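Local coordinates for DUF269-containing protein (Cyanothece sp. ATCC 51142, PDB 3NJ2), which is of unknown function but belongs to the DUF269 family and is associated with nitrogen fixation in this cyanobacterium, at residues I89-A97 with C108-H116. Residues are numbered along the deposited sequence; the frame is centred on the assembly and turned at random.
Sequences ILCYFRAIA and CQVVVDLNH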
ATOM      1  N   ILE B  89     -13.629  -1.211  -1.956  1.00 10.80           N
ATOM      2  CA  ILE B  89     -12.766  -1.515  -0.833  1.00  9.83           C
ATOM      3  C   ILE B  89     -11.996  -0.242  -0.458  1.00 10.09           C
ATOM      4  O   ILE B  89     -11.880  -0.010   0.784  1.00  9.93           O
ATOM      5  CB  ILE B  89     -11.710  -2.543  -1.276  1.00 11.98           C
ATOM      6  CG1 ILE B  89     -12.385  -3.786  -1.741  1.00 10.63           C
ATOM      7  CG2 ILE B  89     -10.707  -2.865  -0.091  1.00 12.39           C
ATOM      8  CD1 ILE B  89     -11.450  -4.842  -2.353  1.00 12.87           C
ATOM      9  N   LEU B  90     -11.525   0.619  -1.390  1.00 10.21           N
ATOM     10  CA  LEU B  90     -10.852   1.876  -1.024  1.00 11.35           C
ATOM     11  C   LEU B  90     -11.795   2.769  -0.220  1.00 11.50           C
ATOM     12  O   LEU B  90     -11.391   3.277   0.841  1.00 11.06           O
ATOM     13  CB  LEU B  90     -10.384   2.547  -2.304  1.00 12.14           C
ATOM     14  CG  LEU B  90      -9.259   3.545  -2.332  1.00 24.09           C
ATOM     15  CD1 LEU B  90      -8.078   3.105  -1.460  1.00 21.61           C
ATOM     16  CD2 LEU B  90      -8.836   3.571  -3.805  1.00 25.79           C
ATOM     17  N   CYS B  91     -13.066   2.814  -0.610  1.00 10.35           N
ATOM     18  CA  CYS B  91     -13.999   3.682   0.099  1.00 11.58           C
ATOM     19  C   CYS B  91     -14.323   3.221   1.495  1.00  8.93           C
ATOM     20  O   CYS B  91     -14.424   4.056   2.433  1.00 11.02           O
ATOM     21  CB  CYS B  91     -15.297   3.868  -0.685  1.00 10.17           C
ATOM     22  SG  CYS B  91     -15.064   5.028  -2.138  1.00 15.56           S
ATOM     23  N   TYR B  92     -14.374   1.901   1.698  1.00  9.38           N
ATOM     24  CA  TYR B  92     -14.503   1.292   3.023  1.00  9.90           C
ATOM     25  C   TYR B  92     -13.376   1.709   3.918  1.00  8.84           C
ATOM     26  O   TYR B  92     -13.604   2.254   5.056  1.00  9.28           O
ATOM     27  CB  TYR B  92     -14.558  -0.244   2.856  1.00  8.28           C
ATOM     28  CG  TYR B  92     -14.689  -1.030   4.119  1.00  9.89           C
ATOM     29  CD1 TYR B  92     -15.940  -1.143   4.791  1.00 10.59           C
ATOM     30  CD2 TYR B  92     -13.607  -1.713   4.637  1.00 12.59           C
ATOM     31  CE1 TYR B  92     -16.091  -1.922   5.960  1.00 12.78           C
ATOM     32  CE2 TYR B  92     -13.768  -2.507   5.740  1.00 11.89           C
ATOM     33  CZ  TYR B  92     -15.010  -2.588   6.399  1.00 13.52           C
ATOM     34  OH  TYR B  92     -15.107  -3.334   7.536  1.00 15.25           O
ATOM     35  N   PHE B  93     -12.143   1.578   3.439  1.00  8.37           N
ATOM     36  CA  PHE B  93     -11.003   1.970   4.283  1.00  8.61           C
ATOM     37  C   PHE B  93     -10.879   3.471   4.474  1.00 10.15           C
ATOM     38  O   PHE B  93     -10.401   3.901   5.524  1.00 10.77           O
ATOM     39  CB  PHE B  93      -9.715   1.214   3.899  1.00  9.92           C
ATOM     40  CG  PHE B  93      -9.822  -0.265   4.252  1.00  9.51           C
ATOM     41  CD1 PHE B  93      -9.613  -0.643   5.577  1.00 11.07           C
ATOM     42  CD2 PHE B  93     -10.107  -1.268   3.258  1.00  9.63           C
ATOM     43  CE1 PHE B  93      -9.794  -1.922   5.885  1.00 11.84           C
ATOM     44  CE2 PHE B  93     -10.312  -2.588   3.612  1.00  9.81           C
ATOM     45  CZ  PHE B  93     -10.140  -2.911   4.946  1.00 11.03           C
ATOM     46  N   ARG B  94     -11.267   4.243   3.433  1.00 10.17           N
ATOM     47  CA  ARG B  94     -11.287   5.727   3.610  1.00 10.31           C
ATOM     48  C   ARG B  94     -12.337   6.139   4.606  1.00 10.57           C
ATOM     49  O   ARG B  94     -12.147   7.200   5.318  1.00 11.16           O
ATOM     50  CB  ARG B  94     -11.635   6.389   2.285  1.00 12.23           C
ATOM     51  CG  ARG B  94     -10.387   6.383   1.298  1.00 11.21           C
ATOM     52  CD  ARG B  94     -10.939   6.691  -0.122  1.00 13.96           C
ATOM     53  NE  ARG B  94      -9.811   6.835  -1.041  1.00 21.69           N
ATOM     54  CZ  ARG B  94      -9.894   6.734  -2.374  1.00 24.04           C
ATOM     55  NH1 ARG B  94     -11.055   6.440  -2.982  1.00 23.99           N
ATOM     56  NH2 ARG B  94      -8.788   6.852  -3.084  1.00 28.90           N
ATOM     57  N   ALA B  95     -13.425   5.412   4.677  1.00 10.46           N
ATOM     58  CA  ALA B  95     -14.527   5.716   5.620  1.00  9.46           C
ATOM     59  C   ALA B  95     -13.998   5.499   7.079  1.00 10.44           C
ATOM     60  O   ALA B  95     -14.305   6.311   8.015  1.00 13.45           O
ATOM     61  CB  ALA B  95     -15.708   4.865   5.283  1.00 10.63           C
ATOM     62  N   ILE B  96     -13.208   4.417   7.231  1.00  9.98           N
ATOM     63  CA  ILE B  96     -12.659   4.046   8.509  1.00 10.32           C
ATOM     64  C   ILE B  96     -11.647   5.163   8.870  1.00 11.92           C
ATOM     65  O   ILE B  96     -11.660   5.730  10.021  1.00 10.86           O
ATOM     66  CB  ILE B  96     -11.999   2.659   8.407  1.00  9.76           C
ATOM     67  CG1 ILE B  96     -13.088   1.652   8.383  1.00  9.46           C
ATOM     68  CG2 ILE B  96     -11.002   2.448   9.718  1.00 13.03           C
ATOM     69  CD1 ILE B  96     -12.583   0.312   7.886  1.00 13.97           C
ATOM     70  N   ALA B  97     -10.811   5.561   7.924  1.00 11.33           N
ATOM     71  CA  ALA B  97      -9.730   6.542   8.111  1.00 11.11           C
ATOM     72  C   ALA B  97     -10.378   7.901   8.501  1.00 11.57           C
ATOM     73  O   ALA B  97      -9.968   8.597   9.407  1.00 13.76           O
ATOM     74  CB  ALA B  97      -8.928   6.688   6.853  1.00 11.01           C
ATOM     75  N   CYS B 108      -5.009  10.966   8.316  1.00 13.47           N
ATOM     76  CA  CYS B 108      -4.765   9.608   7.970  1.00 13.68           C
ATOM     77  C   CYS B 108      -4.776   9.466   6.412  1.00 15.50           C
ATOM     78  O   CYS B 108      -5.551  10.172   5.721  1.00 18.40           O
ATOM     79  CB  CYS B 108      -5.865   8.699   8.644  1.00 14.54           C
ATOM     80  SG  CYS B 108      -5.622   8.410  10.358  1.00 17.23           S
ATOM     81  N   GLN B 109      -3.935   8.589   5.902  1.00 14.38           N
ATOM     82  CA  GLN B 109      -3.913   8.228   4.458  1.00 13.49           C
ATOM     83  C   GLN B 109      -4.191   6.733   4.297  1.00  9.79           C
ATOM     84  O   GLN B 109      -4.096   5.977   5.290  1.00 12.15           O
ATOM     85  CB  GLN B 109      -2.602   8.607   3.882  1.00 16.37           C
ATOM     86  CG  GLN B 109      -2.613  10.196   3.952  1.00 17.81           C
ATOM     87  CD  GLN B 109      -1.342  10.741   3.440  1.00 26.16           C
ATOM     88  OE1 GLN B 109      -0.278  10.550   4.052  1.00 31.01           O
ATOM     89  NE2 GLN B 109      -1.421  11.437   2.314  1.00 22.09           N
ATOM     90  N   VAL B 110      -4.713   6.424   3.125  1.00 10.38           N
ATOM     91  CA  VAL B 110      -5.172   5.068   2.855  1.00  9.90           C
ATOM     92  C   VAL B 110      -4.534   4.537   1.588  1.00 11.86           C
ATOM     93  O   VAL B 110      -4.499   5.250   0.510  1.00 12.14           O
ATOM     94  CB  VAL B 110      -6.716   5.041   2.717  1.00 11.70           C
ATOM     95  CG1 VAL B 110      -7.196   3.613   2.415  1.00 12.35           C
ATOM     96  CG2 VAL B 110      -7.437   5.564   3.984  1.00 15.28           C
ATOM     97  N   VAL B 111      -4.047   3.274   1.622  1.00 10.16           N
ATOM     98  CA  VAL B 111      -3.715   2.525   0.421  1.00  9.38           C
ATOM     99  C   VAL B 111      -4.331   1.139   0.465  1.00 10.83           C
ATOM    100  O   VAL B 111      -4.300   0.450   1.491  1.00 12.03           O
ATOM    101  CB  VAL B 111      -2.151   2.401   0.365  1.00 10.47           C
ATOM    102  CG1 VAL B 111      -1.608   1.157  -0.449  1.00 11.82           C
ATOM    103  CG2 VAL B 111      -1.591   3.689  -0.092  1.00 11.11           C
ATOM    104  N   VAL B 112      -4.856   0.740  -0.659  1.00  9.85           N
ATOM    105  CA  VAL B 112      -5.335  -0.635  -0.905  1.00 10.28           C
ATOM    106  C   VAL B 112      -4.491  -1.235  -2.046  1.00 12.88           C
ATOM    107  O   VAL B 112      -4.491  -0.718  -3.196  1.00 13.76           O
ATOM    108  CB  VAL B 112      -6.864  -0.727  -1.153  1.00 11.50           C
ATOM    109  CG1 VAL B 112      -7.261  -2.140  -1.591  1.00 14.62           C
ATOM    110  CG2 VAL B 112      -7.680  -0.208   0.066  1.00 12.10           C
ATOM    111  N   ASP B 113      -3.667  -2.214  -1.711  1.00 12.44           N
ATOM    112  CA  ASP B 113      -2.801  -2.783  -2.701  1.00 12.13           C
ATOM    113  C   ASP B 113      -3.228  -4.254  -2.913  1.00 12.71           C
ATOM    114  O   ASP B 113      -3.258  -5.055  -1.980  1.00 13.02           O
ATOM    115  CB  ASP B 113      -1.387  -2.769  -2.204  1.00 13.55           C
ATOM    116  CG  ASP B 113      -0.369  -3.269  -3.248  1.00 14.48           C
ATOM    117  OD1 ASP B 113      -0.414  -2.839  -4.435  1.00 19.24           O
ATOM    118  OD2 ASP B 113       0.493  -4.038  -2.922  1.00 18.59           O
ATOM    119  N   LEU B 114      -3.635  -4.548  -4.150  1.00 13.40           N
ATOM    120  CA  LEU B 114      -4.031  -5.903  -4.520  1.00 14.95           C
ATOM    121  C   LEU B 114      -3.332  -6.433  -5.729  1.00 17.15           C
ATOM    122  O   LEU B 114      -3.118  -5.708  -6.718  1.00 18.22           O
ATOM    123  CB  LEU B 114      -5.587  -5.978  -4.706  1.00 13.67           C
ATOM    124  CG  LEU B 114      -6.424  -5.653  -3.430  1.00 15.55           C
ATOM    125  CD1 LEU B 114      -7.953  -5.228  -3.645  1.00 16.30           C
ATOM    126  CD2 LEU B 114      -6.390  -6.890  -2.428  1.00 17.97           C
ATOM    127  N   ASN B 115      -3.001  -7.733  -5.711  1.00 17.42           N
ATOM    128  CA  ASN B 115      -2.416  -8.386  -6.875  1.00 18.39           C
ATOM    129  C   ASN B 115      -3.519  -8.971  -7.765  1.00 17.57           C
ATOM    130  O   ASN B 115      -4.694  -8.888  -7.497  1.00 17.19           O
ATOM    131  CB  ASN B 115      -1.293  -9.367  -6.489  1.00 18.76           C
ATOM    132  CG  ASN B 115      -1.829 -10.623  -5.787  1.00 16.37           C
ATOM    133  OD1 ASN B 115      -3.030 -10.835  -5.693  1.00 13.93           O
ATOM    134  ND2 ASN B 115      -0.921 -11.430  -5.230  1.00 19.40           N
ATOM    135  N   HIS B 116      -3.097  -9.566  -8.890  1.00 22.18           N
ATOM    136  CA  HIS B 116      -4.072 -10.194  -9.756  1.00 23.19           C
ATOM    137  C   HIS B 116      -4.926 -11.313  -9.062  1.00 22.26           C
ATOM    138  O   HIS B 116      -6.048 -11.649  -9.484  1.00 23.15           O
ATOM    139  CB  HIS B 116      -3.345 -10.747 -10.989  1.00 25.71           C
ATOM    140  CG  HIS B 116      -2.667 -12.056 -10.764  1.00 30.59           C
ATOM    141  ND1 HIS B 116      -3.237 -13.268 -11.122  1.00 37.44           N
ATOM    142  CD2 HIS B 116      -1.458 -12.351 -10.225  1.00 34.86           C
ATOM    143  CE1 HIS B 116      -2.402 -14.245 -10.810  1.00 37.40           C
ATOM    144  NE2 HIS B 116      -1.327 -13.717 -10.244  1.00 36.11           N
TER
HETATM  145  O   HOH W   1      -6.778   6.867  -0.482  1.00 24.77           O
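Helix 83-104 packs here through apolar side chains against 109-114, an outermost strand of the chain's three-stranded antiparallel meander. The axes of helix segment 89-97 and strand 109-114 come within 8.3 Å, their directions 156° apart. Strand side chains alternate, putting Val110, Val112 and Leu114 on the helix-facing side: Ile89 meets Val112 and Leu114, Leu90 and Phe93 each meet both Val110 and Val112, Arg94 meets Val110, and Ala97 meets Val110 and Cys108. The opposite strand face, with Gln109, Val111 and Asp113, packs on the second subunit.

Both methyls of Val110 touch the helix. With CG1 anti to its backbone N (chi1 179°), that methyl lies 3.8 Å from Phe93 CB and also near Leu90 CD1, while CG2 lies by Ala97 CB, Phe93 O and Arg94 CG. The Leu90 and Val112 side chains slide past each other in opposite directions, CD1 to CG2 at 3.7 Å, and Val112 CG1 faces Ile89 CG2. Farther along, Ile89 and Leu114 reach each other tip to tip, CD1 to CD1 at 3.7 Å. The Phe93 side chain also touches Ala122 of strand 120-126.

A polar link borders these methyls. The extended Arg94 chain lays its guanidinium over Leu90 CG, 3.2 Å from the plane, and also makes a cation-pi contact with Tyr47. One water, in the guanidinium plane, accepts from Arg94 NE at 3.1 Å and donates to Val110 O. Packing is tightest beneath the last turn of 89-97, where Val110 CG2 comes within 3.4 Å of Ala97 CB.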